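Endonuclease and methylase LlaGI (Lactococcus lactis, PDB 5FFJ) combines methylation of DNA at a recognised sequence with helicase-like ATPase and endonuclease activities as a Type ISP restriction-modification enzyme. Local coordinates at residues Phe1054-Gly1060 against Ala1210-Pro1214; Asn1178-Asn1182 against Leu1195-Ser1201; Asp1234-Tyr1239 against Tyr1273-Arg1278; Tyr1241-His1245 against Leu1280-His1284. All coordinates share one frame. Residues are numbered along the deposited sequence.

How the interactions relate
All four contacts lie in the C-terminal specificity domain. Interactions 1 and 2 share one antiparallel sheet: strands 1210-1214 and 1180-1184 run side by side, joined by L1213 N to I1181 O at 3.1 Å, and the centres of the two contacts are 10 Å apart. Interactions 3 and 4, with centres 8 Å apart, are successive parts of one packing between helices 1234-1243 and 1270-1285. That helix pair leans on the sheet: F1237 CZ lies 3.4 Å from I1181 CG1, and I1196 N is 2.9 Å from Y1241 OH. Interaction 1 meets the DNA directly through R1211 and I1059, whereas the nearest atoms of interactions 2, 3 and 4 stay about 11, 17 and 16 Å from it.

Interaction 1 of 4, residues Phe1054-Gly1060 against Ala1210-Pro1214; sequences FSVKDIG and ARNLP. With nucleotides of chain B.
Build 1054-1060 as extended chain, broken at S1055 (psi -33°), running antiparallel to strand 1210-1214. D1058 and N1212 form a hydrogen-bonded pair, CA atoms 5.3 Å apart: D1058 N to N1212 O is 3.0 Å and N1212 N to D1058 O 2.9 Å. I1059 and R1211 follow as a non-hydrogen-bonded pair (CA-CA 4.0 Å), and G1060 N donates to A1210 O at 2.7 Å. D1058 (chi1 t) and N1212 (chi1 p) share one face, D1058 CB 3.4 Å from N1212 OD1. Across this edge of the specificity domain's four-stranded sheet, the I1059/R1211 face turns to the DNA. R1211, m at chi1 and chi2 and t at chi3, passes I1059 (chi1 p, chi2 t) with CD 3.3 Å from CG2 of that isoleucine, and its NH2 hydrogen-bonds OP2 of DT8 in chain B at 3.1 Å, a contact to the DNA phosphate. I1059 CD1 packs 3.8 Å from C8 of DA7 in chain B. K1057 (chi1 p) lays CB 3.7 Å from L1213 CD2 and sends NZ away to a salt bridge with D1048. At the far end F1054, chi1 m, chi2 -89°, makes a CH-pi contact, with L1213 CB 3.8 Å from its ring centroid.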
# COMPACT_ATOMS: atom_id res chain seq x y z
N PHE A 1054 27.59 -35.16 -8.25
CA PHE A 1054 26.27 -35.39 -8.84
C PHE A 1054 26.28 -34.99 -10.32
O PHE A 1054 26.89 -33.99 -10.69
CB PHE A 1054 25.19 -34.61 -8.10
CG PHE A 1054 24.92 -35.10 -6.70
CD1 PHE A 1054 23.98 -36.10 -6.47
CD2 PHE A 1054 25.60 -34.56 -5.62
CE1 PHE A 1054 23.73 -36.55 -5.19
CE2 PHE A 1054 25.35 -35.01 -4.34
CZ PHE A 1054 24.42 -36.01 -4.12
N SER A 1055 25.59 -35.77 -11.15
CA SER A 1055 25.50 -35.47 -12.57
C SER A 1055 24.45 -34.40 -12.82
O SER A 1055 24.58 -33.58 -13.74
CB SER A 1055 25.17 -36.73 -13.37
OG SER A 1055 23.90 -37.24 -13.01
N VAL A 1056 23.40 -34.41 -12.00
CA VAL A 1056 22.30 -33.47 -12.13
C VAL A 1056 21.84 -32.94 -10.78
O VAL A 1056 21.64 -33.71 -9.84
CB VAL A 1056 21.10 -34.12 -12.85
CG1 VAL A 1056 19.86 -33.22 -12.78
CG2 VAL A 1056 21.45 -34.42 -14.30
N LYS A 1057 21.67 -31.63 -10.70
CA LYS A 1057 21.08 -30.99 -9.53
C LYS A 1057 19.80 -30.29 -9.95
O LYS A 1057 19.67 -29.84 -11.08
CB LYS A 1057 22.05 -30.00 -8.88
CG LYS A 1057 22.53 -28.87 -9.78
CD LYS A 1057 21.64 -27.63 -9.68
CE LYS A 1057 22.14 -26.51 -10.58
NZ LYS A 1057 22.18 -26.91 -12.01
N ASP A 1058 18.86 -30.22 -9.02
CA ASP A 1058 17.58 -29.58 -9.26
C ASP A 1058 17.41 -28.45 -8.25
O ASP A 1058 18.25 -28.28 -7.36
CB ASP A 1058 16.44 -30.59 -9.16
CG ASP A 1058 15.10 -30.03 -9.60
OD1 ASP A 1058 15.08 -29.17 -10.51
OD2 ASP A 1058 14.06 -30.44 -9.03
N ILE A 1059 16.34 -27.68 -8.39
CA ILE A 1059 16.01 -26.66 -7.42
C ILE A 1059 14.52 -26.77 -7.08
O ILE A 1059 13.72 -27.19 -7.91
CB ILE A 1059 16.38 -25.25 -7.94
CG1 ILE A 1059 15.46 -24.80 -9.07
CG2 ILE A 1059 17.81 -25.25 -8.46
CD1 ILE A 1059 15.75 -23.38 -9.51
N GLY A 1060 14.17 -26.41 -5.85
CA GLY A 1060 12.86 -26.72 -5.30
C GLY A 1060 11.69 -26.19 -6.11
O GLY A 1060 11.82 -25.18 -6.81
N ALA A 1210 15.96 -22.87 -2.70
CA ALA A 1210 16.56 -24.12 -2.25
C ALA A 1210 16.92 -25.02 -3.42
O ALA A 1210 16.09 -25.30 -4.28
CB ALA A 1210 15.63 -24.85 -1.30
N ARG A 1211 18.17 -25.47 -3.43
CA ARG A 1211 18.63 -26.45 -4.39
C ARG A 1211 18.55 -27.83 -3.73
O ARG A 1211 18.69 -27.93 -2.51
CB ARG A 1211 20.07 -26.15 -4.84
CG ARG A 1211 20.41 -24.66 -4.94
CD ARG A 1211 19.61 -23.99 -6.06
NE ARG A 1211 19.55 -22.53 -5.90
CZ ARG A 1211 19.74 -21.64 -6.87
NH1 ARG A 1211 20.01 -22.02 -8.12
NH2 ARG A 1211 19.65 -20.35 -6.60
N ASN A 1212 18.32 -28.86 -4.52
CA ASN A 1212 18.36 -30.23 -4.01
C ASN A 1212 19.19 -31.12 -4.91
O ASN A 1212 19.33 -30.87 -6.11
CB ASN A 1212 16.95 -30.80 -3.85
CG ASN A 1212 16.18 -30.84 -5.15
OD1 ASN A 1212 16.30 -31.79 -5.93
ND2 ASN A 1212 15.36 -29.82 -5.38
N LEU A 1213 19.75 -32.17 -4.31
CA LEU A 1213 20.68 -33.05 -4.99
C LEU A 1213 20.16 -34.48 -4.97
O LEU A 1213 20.42 -35.23 -4.03
CB LEU A 1213 22.05 -32.96 -4.32
CG LEU A 1213 22.64 -31.55 -4.38
CD1 LEU A 1213 23.62 -31.31 -3.24
CD2 LEU A 1213 23.32 -31.32 -5.72
N PRO A 1214 19.41 -34.87 -6.01
CA PRO A 1214 18.72 -36.17 -6.01
C PRO A 1214 19.67 -37.36 -6.04
O PRO A 1214 20.77 -37.27 -6.60
CB PRO A 1214 17.87 -36.12 -7.28
CG PRO A 1214 18.60 -35.20 -8.18
CD PRO A 1214 19.21 -34.16 -7.29
P DA B 7 20.07 -22.62 -12.69
OP1 DA B 7 21.48 -22.53 -13.09
OP2 DA B 7 19.68 -23.62 -11.68
O5' DA B 7 19.60 -21.19 -12.18
C5' DA B 7 20.17 -20.01 -12.73
C4' DA B 7 19.43 -18.77 -12.24
O4' DA B 7 18.02 -18.88 -12.55
C3' DA B 7 19.51 -18.52 -10.72
O3' DA B 7 20.04 -17.22 -10.46
C2' DA B 7 18.06 -18.67 -10.25
C1' DA B 7 17.29 -18.30 -11.50
N9 DA B 7 15.91 -18.79 -11.54
C8 DA B 7 15.46 -20.05 -11.25
N7 DA B 7 14.15 -20.18 -11.37
C5 DA B 7 13.72 -18.92 -11.76
C6 DA B 7 12.45 -18.40 -12.05
N6 DA B 7 11.32 -19.12 -12.00
N1 DA B 7 12.37 -17.10 -12.41
C2 DA B 7 13.49 -16.38 -12.47
N3 DA B 7 14.75 -16.76 -12.22
C4 DA B 7 14.79 -18.05 -11.87
P DT B 8 20.95 -16.94 -9.17
OP1 DT B 8 22.25 -16.41 -9.62
OP2 DT B 8 20.91 -18.14 -8.31
O5' DT B 8 20.16 -15.77 -8.40
C5' DT B 8 19.69 -14.62 -9.12
C4' DT B 8 18.79 -13.76 -8.25
O4' DT B 8 17.39 -14.11 -8.51
C3' DT B 8 18.97 -13.94 -6.75
O3' DT B 8 18.67 -12.73 -6.05
C2' DT B 8 17.96 -15.04 -6.46
C1' DT B 8 16.79 -14.56 -7.30
N1 DT B 8 15.74 -15.61 -7.62
C2 DT B 8 14.46 -15.20 -7.94
O2 DT B 8 14.13 -14.03 -7.98
N3 DT B 8 13.59 -16.21 -8.22
C4 DT B 8 13.84 -17.56 -8.20
O4 DT B 8 12.97 -18.37 -8.47
C5 DT B 8 15.19 -17.93 -7.85
C7 DT B 8 15.60 -19.38 -7.80
C6 DT B 8 16.07 -16.95 -7.58

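Interaction 2 of 4, residues Asn1178-Asn1182 against Leu1195-Ser1201; sequences NLLIN and LISEYLS
Two strands pair antiparallel here, 1180-1182 against 1195-1197, their axes 4.6 Å apart at closest and their directions 146° apart. L1180 faces S1197 and N1182 faces L1195 as hydrogen-bonded pairs; I1181 and I1196 between them are a non-hydrogen-bonded pair, CA-CA 4.3 Å. L1180 N gives to S1197 O (3.2 Å) and S1197 N to L1180 O (2.9 Å). Further along, L1195 N gives to N1182 O at 3.0 Å, while the return bond from N1182 N to L1195 O, 3.1 Å, is weak (133°). This is a beta hairpin of the specificity domain's antiparallel sheet, whose opposite edge, strand 1058-1059 beside 1210-1214, meets the DNA. On the other edge of 1180-1184, I1181 bonds through its backbone to L1213; I1196 N, turned outward, is taken by the hydroxyl of Y1241. N1182 (chi1 m) directs ND2 to S1201 OG at 2.9 Å, with a weak second bond to L1195 O at 3.3 Å, so the side chain ties strand 1180-1184 to S1201, beyond the 1198-1199 link that leaves the hairpin. S1197 OG gives to Y1199 O (2.9 Å) within that link. L1180, p at chi1 and chi2, fits CD1 3.2 Å from S1201 OG and 3.6 Å from S1197 CB. On the opposite face I1181 CG1 lies 4.4 Å from I1196 CD1. N1178 ND2 bonds F1216 O and T1170 O.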
# COMPACT_ATOMS: atom_id res chain seq x y z
N ASN A 1178 12.78 -41.86 -4.01
CA ASN A 1178 14.02 -41.13 -4.23
C ASN A 1178 14.52 -40.45 -2.96
O ASN A 1178 13.75 -40.20 -2.03
CB ASN A 1178 13.82 -40.09 -5.33
CG ASN A 1178 15.08 -39.83 -6.14
OD1 ASN A 1178 16.20 -40.07 -5.67
ND2 ASN A 1178 14.91 -39.35 -7.37
N LEU A 1179 15.83 -40.18 -2.92
CA LEU A 1179 16.43 -39.38 -1.86
C LEU A 1179 17.05 -38.12 -2.46
O LEU A 1179 17.80 -38.20 -3.42
CB LEU A 1179 17.51 -40.16 -1.12
CG LEU A 1179 17.12 -41.33 -0.21
CD1 LEU A 1179 18.37 -41.85 0.48
CD2 LEU A 1179 16.08 -40.92 0.82
N LEU A 1180 16.72 -36.96 -1.89
CA LEU A 1180 17.37 -35.72 -2.29
C LEU A 1180 17.84 -34.93 -1.07
O LEU A 1180 17.17 -34.88 -0.04
CB LEU A 1180 16.45 -34.87 -3.17
CG LEU A 1180 14.97 -34.70 -2.81
CD1 LEU A 1180 14.76 -33.64 -1.76
CD2 LEU A 1180 14.19 -34.34 -4.06
N ILE A 1181 19.03 -34.35 -1.20
CA ILE A 1181 19.61 -33.51 -0.16
C ILE A 1181 19.28 -32.06 -0.44
O ILE A 1181 19.93 -31.43 -1.29
CB ILE A 1181 21.14 -33.68 -0.08
CG1 ILE A 1181 21.49 -35.15 0.15
CG2 ILE A 1181 21.71 -32.81 1.03
CD1 ILE A 1181 22.97 -35.45 0.06
N ASN A 1182 18.29 -31.51 0.25
CA ASN A 1182 17.99 -30.10 0.11
C ASN A 1182 19.08 -29.25 0.76
O ASN A 1182 19.62 -29.62 1.80
CB ASN A 1182 16.63 -29.75 0.73
CG ASN A 1182 15.48 -30.45 0.05
OD1 ASN A 1182 15.18 -30.19 -1.12
ND2 ASN A 1182 14.82 -31.35 0.77
N LEU A 1195 19.01 -30.33 4.68
CA LEU A 1195 18.06 -31.29 5.23
C LEU A 1195 17.64 -32.29 4.16
O LEU A 1195 17.16 -31.91 3.10
CB LEU A 1195 16.83 -30.58 5.79
CG LEU A 1195 15.79 -31.45 6.51
CD1 LEU A 1195 16.43 -32.27 7.61
CD2 LEU A 1195 14.68 -30.57 7.08
N ILE A 1196 17.84 -33.57 4.44
CA ILE A 1196 17.52 -34.61 3.48
C ILE A 1196 16.02 -34.90 3.50
O ILE A 1196 15.38 -34.84 4.55
CB ILE A 1196 18.31 -35.91 3.76
CG1 ILE A 1196 18.16 -36.89 2.60
CG2 ILE A 1196 17.85 -36.54 5.07
CD1 ILE A 1196 19.19 -38.00 2.62
N SER A 1197 15.46 -35.18 2.32
CA SER A 1197 14.03 -35.44 2.19
C SER A 1197 13.76 -36.70 1.39
O SER A 1197 14.48 -37.04 0.46
CB SER A 1197 13.34 -34.25 1.53
OG SER A 1197 11.97 -34.53 1.28
N GLU A 1198 12.69 -37.40 1.78
CA GLU A 1198 12.26 -38.61 1.11
C GLU A 1198 11.20 -38.29 0.05
O GLU A 1198 10.77 -39.17 -0.69
CB GLU A 1198 11.71 -39.60 2.14
CG GLU A 1198 11.69 -41.04 1.69
CD GLU A 1198 11.16 -41.97 2.77
OE1 GLU A 1198 10.78 -41.47 3.85
OE2 GLU A 1198 11.13 -43.19 2.53
N TYR A 1199 10.81 -37.02 -0.00
CA TYR A 1199 9.71 -36.58 -0.85
C TYR A 1199 10.10 -35.39 -1.71
O TYR A 1199 11.18 -34.81 -1.54
CB TYR A 1199 8.50 -36.21 0.01
CG TYR A 1199 7.97 -37.35 0.86
CD1 TYR A 1199 8.62 -37.72 2.03
CD2 TYR A 1199 6.82 -38.04 0.50
CE1 TYR A 1199 8.14 -38.75 2.81
CE2 TYR A 1199 6.33 -39.07 1.27
CZ TYR A 1199 7.00 -39.42 2.43
OH TYR A 1199 6.52 -40.45 3.21
N LEU A 1200 9.22 -35.03 -2.64
CA LEU A 1200 9.36 -33.81 -3.42
C LEU A 1200 9.48 -32.62 -2.48
O LEU A 1200 8.80 -32.58 -1.45
CB LEU A 1200 8.17 -33.66 -4.37
CG LEU A 1200 8.21 -32.55 -5.42
CD1 LEU A 1200 7.38 -32.98 -6.61
CD2 LEU A 1200 7.67 -31.24 -4.86
N SER A 1201 10.33 -31.65 -2.82
CA SER A 1201 10.62 -30.54 -1.92
C SER A 1201 10.29 -29.18 -2.53
O SER A 1201 10.60 -28.91 -3.69
CB SER A 1201 12.09 -30.57 -1.51
OG SER A 1201 12.37 -31.72 -0.73

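Interaction 3 of 4, residues Asp1234-Tyr1239 against Tyr1273-Arg1278; sequences DDEFYY and YVEIGR
Both segments are regular alpha helix, 1234-1239 at the start of one and 1273-1278 within the other, and they cross steeply: the axes pass 7.9 Å apart at an angle of 80°. So close an approach is made possible at this point by G1277: G1277 CA lies 4.7 Å from Y1238 CA and makes a CA-H...O contact to Y1238 O at 3.4 Å, where a CB would clash. Such a steep helix-helix crossing at a glycine contact joins two helices of the C-terminal specificity domain. Y1239 and V1274 bring their CA atoms to 4.3 Å, with Y1239 CB 4.0 Å from V1274 CG2. Y1239 (chi1 t) turns its ring edge to the face of Y1273 (chi1 m), an offset edge-to-face pair with centroids 6.0 Å apart and planes at 82°; Y1239 CD1 also meets Y1273 CB at 3.5 Å. Y1238, chi1 m, points at the other helix, with R1278 CA over one face of its ring. R1278 (m, t) reaches back across it, placing CZ 3.7 Å from Y1238 CD2 and forming a salt bridge from NH1 to D1235 OD1 at 2.7 Å. D1234 binds R1215 instead, its OD2 staying 4.1 Å from R1278 NH2. Beyond the crossing, helix 1377-1398 packs against I1276, the hydroxyl of Y1239 bonds to P1265 O, and Y1238 touches L1179, just ahead of strand 1180-1184.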
# COMPACT_ATOMS: atom_id res chain seq x y z
N ASP A 1234 26.00 -44.95 -2.49
CA ASP A 1234 25.39 -44.48 -1.25
C ASP A 1234 26.45 -43.86 -0.35
O ASP A 1234 26.21 -42.84 0.29
CB ASP A 1234 24.68 -45.63 -0.52
CG ASP A 1234 23.36 -46.01 -1.15
OD1 ASP A 1234 23.19 -45.78 -2.37
OD2 ASP A 1234 22.49 -46.54 -0.43
N ASP A 1235 27.62 -44.49 -0.30
CA ASP A 1235 28.71 -44.02 0.54
C ASP A 1235 29.11 -42.60 0.18
O ASP A 1235 29.33 -41.76 1.06
CB ASP A 1235 29.92 -44.96 0.43
CG ASP A 1235 29.75 -46.22 1.25
OD1 ASP A 1235 28.60 -46.60 1.54
OD2 ASP A 1235 30.78 -46.85 1.59
N GLU A 1236 29.20 -42.32 -1.12
CA GLU A 1236 29.53 -40.98 -1.58
C GLU A 1236 28.40 -40.01 -1.27
O GLU A 1236 28.63 -38.87 -0.88
CB GLU A 1236 29.82 -40.98 -3.08
CG GLU A 1236 30.38 -39.66 -3.61
CD GLU A 1236 31.73 -39.31 -3.01
OE1 GLU A 1236 32.41 -40.23 -2.51
OE2 GLU A 1236 32.11 -38.12 -3.05
N PHE A 1237 27.17 -40.49 -1.44
CA PHE A 1237 25.98 -39.68 -1.17
C PHE A 1237 25.95 -39.22 0.28
O PHE A 1237 25.79 -38.03 0.56
CB PHE A 1237 24.72 -40.49 -1.50
CG PHE A 1237 23.45 -39.69 -1.40
CD1 PHE A 1237 23.06 -38.85 -2.43
CD2 PHE A 1237 22.63 -39.80 -0.29
CE1 PHE A 1237 21.89 -38.13 -2.35
CE2 PHE A 1237 21.46 -39.07 -0.20
CZ PHE A 1237 21.09 -38.24 -1.23
N TYR A 1238 26.09 -40.16 1.21
CA TYR A 1238 26.04 -39.84 2.62
C TYR A 1238 27.30 -39.12 3.08
O TYR A 1238 27.27 -38.38 4.07
CB TYR A 1238 25.81 -41.10 3.45
CG TYR A 1238 24.46 -41.73 3.20
CD1 TYR A 1238 23.29 -41.04 3.45
CD2 TYR A 1238 24.36 -43.02 2.69
CE1 TYR A 1238 22.05 -41.60 3.21
CE2 TYR A 1238 23.13 -43.60 2.45
CZ TYR A 1238 21.98 -42.88 2.71
OH TYR A 1238 20.75 -43.45 2.48
N TYR A 1239 28.41 -39.32 2.37
CA TYR A 1239 29.63 -38.57 2.67
C TYR A 1239 29.40 -37.08 2.48
O TYR A 1239 29.83 -36.28 3.31
CB TYR A 1239 30.79 -39.02 1.78
CG TYR A 1239 31.95 -38.06 1.85
CD1 TYR A 1239 32.65 -37.87 3.04
CD2 TYR A 1239 32.34 -37.32 0.74
CE1 TYR A 1239 33.70 -36.99 3.11
CE2 TYR A 1239 33.40 -36.44 0.81
CZ TYR A 1239 34.08 -36.27 2.00
OH TYR A 1239 35.13 -35.40 2.07
N TYR A 1273 32.87 -39.56 8.13
CA TYR A 1273 31.86 -38.66 7.58
C TYR A 1273 30.69 -39.45 7.00
O TYR A 1273 29.54 -39.02 7.07
CB TYR A 1273 32.46 -37.75 6.51
CG TYR A 1273 33.38 -36.69 7.07
CD1 TYR A 1273 32.90 -35.43 7.40
CD2 TYR A 1273 34.72 -36.96 7.30
CE1 TYR A 1273 33.74 -34.46 7.92
CE2 TYR A 1273 35.57 -36.00 7.82
CZ TYR A 1273 35.07 -34.75 8.13
OH TYR A 1273 35.91 -33.79 8.65
N VAL A 1274 30.99 -40.61 6.43
CA VAL A 1274 29.97 -41.47 5.85
C VAL A 1274 29.07 -42.01 6.95
O VAL A 1274 27.85 -42.00 6.84
CB VAL A 1274 30.57 -42.65 5.07
CG1 VAL A 1274 29.48 -43.40 4.32
CG2 VAL A 1274 31.64 -42.16 4.11
N GLU A 1275 29.70 -42.48 8.02
CA GLU A 1275 29.00 -43.04 9.18
C GLU A 1275 27.94 -42.07 9.70
O GLU A 1275 26.75 -42.38 9.71
CB GLU A 1275 30.00 -43.36 10.29
CG GLU A 1275 29.74 -44.67 11.02
CD GLU A 1275 30.65 -44.86 12.21
OE1 GLU A 1275 30.55 -44.07 13.17
OE2 GLU A 1275 31.48 -45.80 12.19
N ILE A 1276 28.39 -40.89 10.11
CA ILE A 1276 27.50 -39.89 10.68
C ILE A 1276 26.56 -39.35 9.61
O ILE A 1276 25.45 -38.90 9.91
CB ILE A 1276 28.29 -38.74 11.32
CG1 ILE A 1276 29.11 -39.29 12.50
CG2 ILE A 1276 27.36 -37.62 11.79
CD1 ILE A 1276 30.01 -38.29 13.15
N GLY A 1277 27.01 -39.40 8.36
CA GLY A 1277 26.15 -39.04 7.24
C GLY A 1277 24.94 -39.94 7.20
O GLY A 1277 23.81 -39.48 7.01
N ARG A 1278 25.16 -41.24 7.39
CA ARG A 1278 24.07 -42.21 7.39
C ARG A 1278 23.15 -42.00 8.59
O ARG A 1278 21.92 -41.99 8.44
CB ARG A 1278 24.62 -43.63 7.40
CG ARG A 1278 25.31 -44.04 6.11
CD ARG A 1278 25.47 -45.55 6.02
NE ARG A 1278 25.02 -46.07 4.72
CZ ARG A 1278 25.80 -46.24 3.66
NH1 ARG A 1278 27.10 -45.95 3.71
NH2 ARG A 1278 25.29 -46.72 2.53

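Interaction 4 of 4, residues Tyr1241-His1245 against Leu1280-His1284; sequences YGVLH and LSDLH
Y1241 opens the contact between segments 1241-1245 and 1280-1284, whose nearest CA pair, Y1241 with S1281, is 7.8 Å apart. This continues, within the specificity domain, the packing of helices 1234-1243 and 1270-1285 beside strand 1194-1197, but with side chains rather than backbone meeting. With chi1 t and CB directed at the other helix, Y1241 slides its ring beside the opposite backbone, CE2 3.8 Å from S1281 N and 4.0 Å from L1280 CB, and its OH hydrogen-bonds H1284 ND1 at 2.9 Å. Its carbonyl oxygen takes a bond from H1245 ND1, 2.8 Å and almost straight. G1242 O receives H1245 N at 3.1 Å, and H1245 (chi1 m) directs its CA-to-CB bond at the partner segment. There L1280, m and t, sets CD1 over the face of the H1245 ring, a CH-pi contact 3.8 Å from the centroid, while H1245 NE2 lies 3.8 Å from H1284 CE1. L1280 and H1284 stand one turn apart on the same side of their helix, joined by the backbone bond H1284 N to L1280 O at 2.9 Å. Because the Y1241 hydroxyl also receives I1196 N and H1284 NE2 pairs with T1392 OG1, the buried tyrosine and histidine carry a polar chain from strand 1194-1197 through both helices to helix 1377-1398, and its buried atoms Y1241 OH, H1284 ND1 and H1284 NE2 are all paired.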
# COMPACT_ATOMS: atom_id res chain seq x y z
N TYR A 1241 26.55 -35.56 2.64
CA TYR A 1241 25.63 -35.14 3.69
C TYR A 1241 26.36 -34.97 5.02
O TYR A 1241 26.02 -34.09 5.81
CB TYR A 1241 24.49 -36.15 3.84
CG TYR A 1241 23.27 -35.58 4.53
CD1 TYR A 1241 22.66 -34.43 4.05
CD2 TYR A 1241 22.72 -36.20 5.64
CE1 TYR A 1241 21.54 -33.90 4.67
CE2 TYR A 1241 21.59 -35.68 6.27
CZ TYR A 1241 21.01 -34.54 5.77
OH TYR A 1241 19.90 -34.02 6.40
N GLY A 1242 27.36 -35.81 5.25
CA GLY A 1242 28.18 -35.69 6.44
C GLY A 1242 28.98 -34.40 6.44
O GLY A 1242 29.00 -33.68 7.43
N VAL A 1243 29.63 -34.11 5.31
CA VAL A 1243 30.48 -32.94 5.20
C VAL A 1243 29.70 -31.63 5.34
O VAL A 1243 30.19 -30.67 5.93
CB VAL A 1243 31.24 -32.93 3.85
CG1 VAL A 1243 31.94 -31.59 3.63
CG2 VAL A 1243 32.24 -34.07 3.79
N LEU A 1244 28.49 -31.59 4.79
CA LEU A 1244 27.68 -30.39 4.84
C LEU A 1244 27.25 -30.04 6.27
O LEU A 1244 26.77 -28.93 6.52
CB LEU A 1244 26.43 -30.54 3.97
CG LEU A 1244 26.63 -30.66 2.45
CD1 LEU A 1244 25.28 -30.62 1.76
CD2 LEU A 1244 27.54 -29.56 1.91
N HIS A 1245 27.44 -30.97 7.20
CA HIS A 1245 27.10 -30.74 8.60
C HIS A 1245 28.32 -30.33 9.43
O HIS A 1245 28.18 -29.90 10.58
CB HIS A 1245 26.47 -31.99 9.21
CG HIS A 1245 25.01 -32.12 8.93
ND1 HIS A 1245 24.51 -32.84 7.86
CD2 HIS A 1245 23.92 -31.63 9.58
CE1 HIS A 1245 23.19 -32.78 7.86
NE2 HIS A 1245 22.81 -32.05 8.90
N LEU A 1280 22.69 -39.31 10.52
CA LEU A 1280 21.96 -38.06 10.34
C LEU A 1280 20.78 -38.24 9.40
O LEU A 1280 19.67 -37.79 9.69
CB LEU A 1280 22.89 -36.97 9.81
CG LEU A 1280 23.85 -36.35 10.83
CD1 LEU A 1280 24.94 -35.57 10.12
CD2 LEU A 1280 23.09 -35.44 11.78
N SER A 1281 21.03 -38.90 8.27
CA SER A 1281 19.98 -39.17 7.30
C SER A 1281 18.89 -40.03 7.92
O SER A 1281 17.70 -39.73 7.79
CB SER A 1281 20.55 -39.87 6.07
OG SER A 1281 19.51 -40.26 5.18
N ASP A 1282 19.30 -41.10 8.59
CA ASP A 1282 18.37 -42.02 9.23
C ASP A 1282 17.49 -41.27 10.23
O ASP A 1282 16.30 -41.54 10.35
CB ASP A 1282 19.12 -43.15 9.93
CG ASP A 1282 18.34 -44.45 9.96
OD1 ASP A 1282 18.33 -45.15 8.93
OD2 ASP A 1282 17.74 -44.76 11.01
N LEU A 1283 18.10 -40.33 10.93
CA LEU A 1283 17.40 -39.53 11.93
C LEU A 1283 16.42 -38.55 11.30
O LEU A 1283 15.29 -38.40 11.76
CB LEU A 1283 18.41 -38.76 12.79
CG LEU A 1283 17.82 -37.99 13.97
CD1 LEU A 1283 17.38 -38.94 15.06
CD2 LEU A 1283 18.83 -36.98 14.50
N HIS A 1284 16.86 -37.87 10.24
CA HIS A 1284 16.09 -36.79 9.64
C HIS A 1284 14.96 -37.31 8.75
O HIS A 1284 14.03 -36.57 8.44
CB HIS A 1284 17.01 -35.88 8.83
CG HIS A 1284 18.02 -35.16 9.66
ND1 HIS A 1284 19.18 -34.63 9.14
CD2 HIS A 1284 18.04 -34.88 10.99
CE1 HIS A 1284 19.87 -34.06 10.11
NE2 HIS A 1284 19.20 -34.19 11.24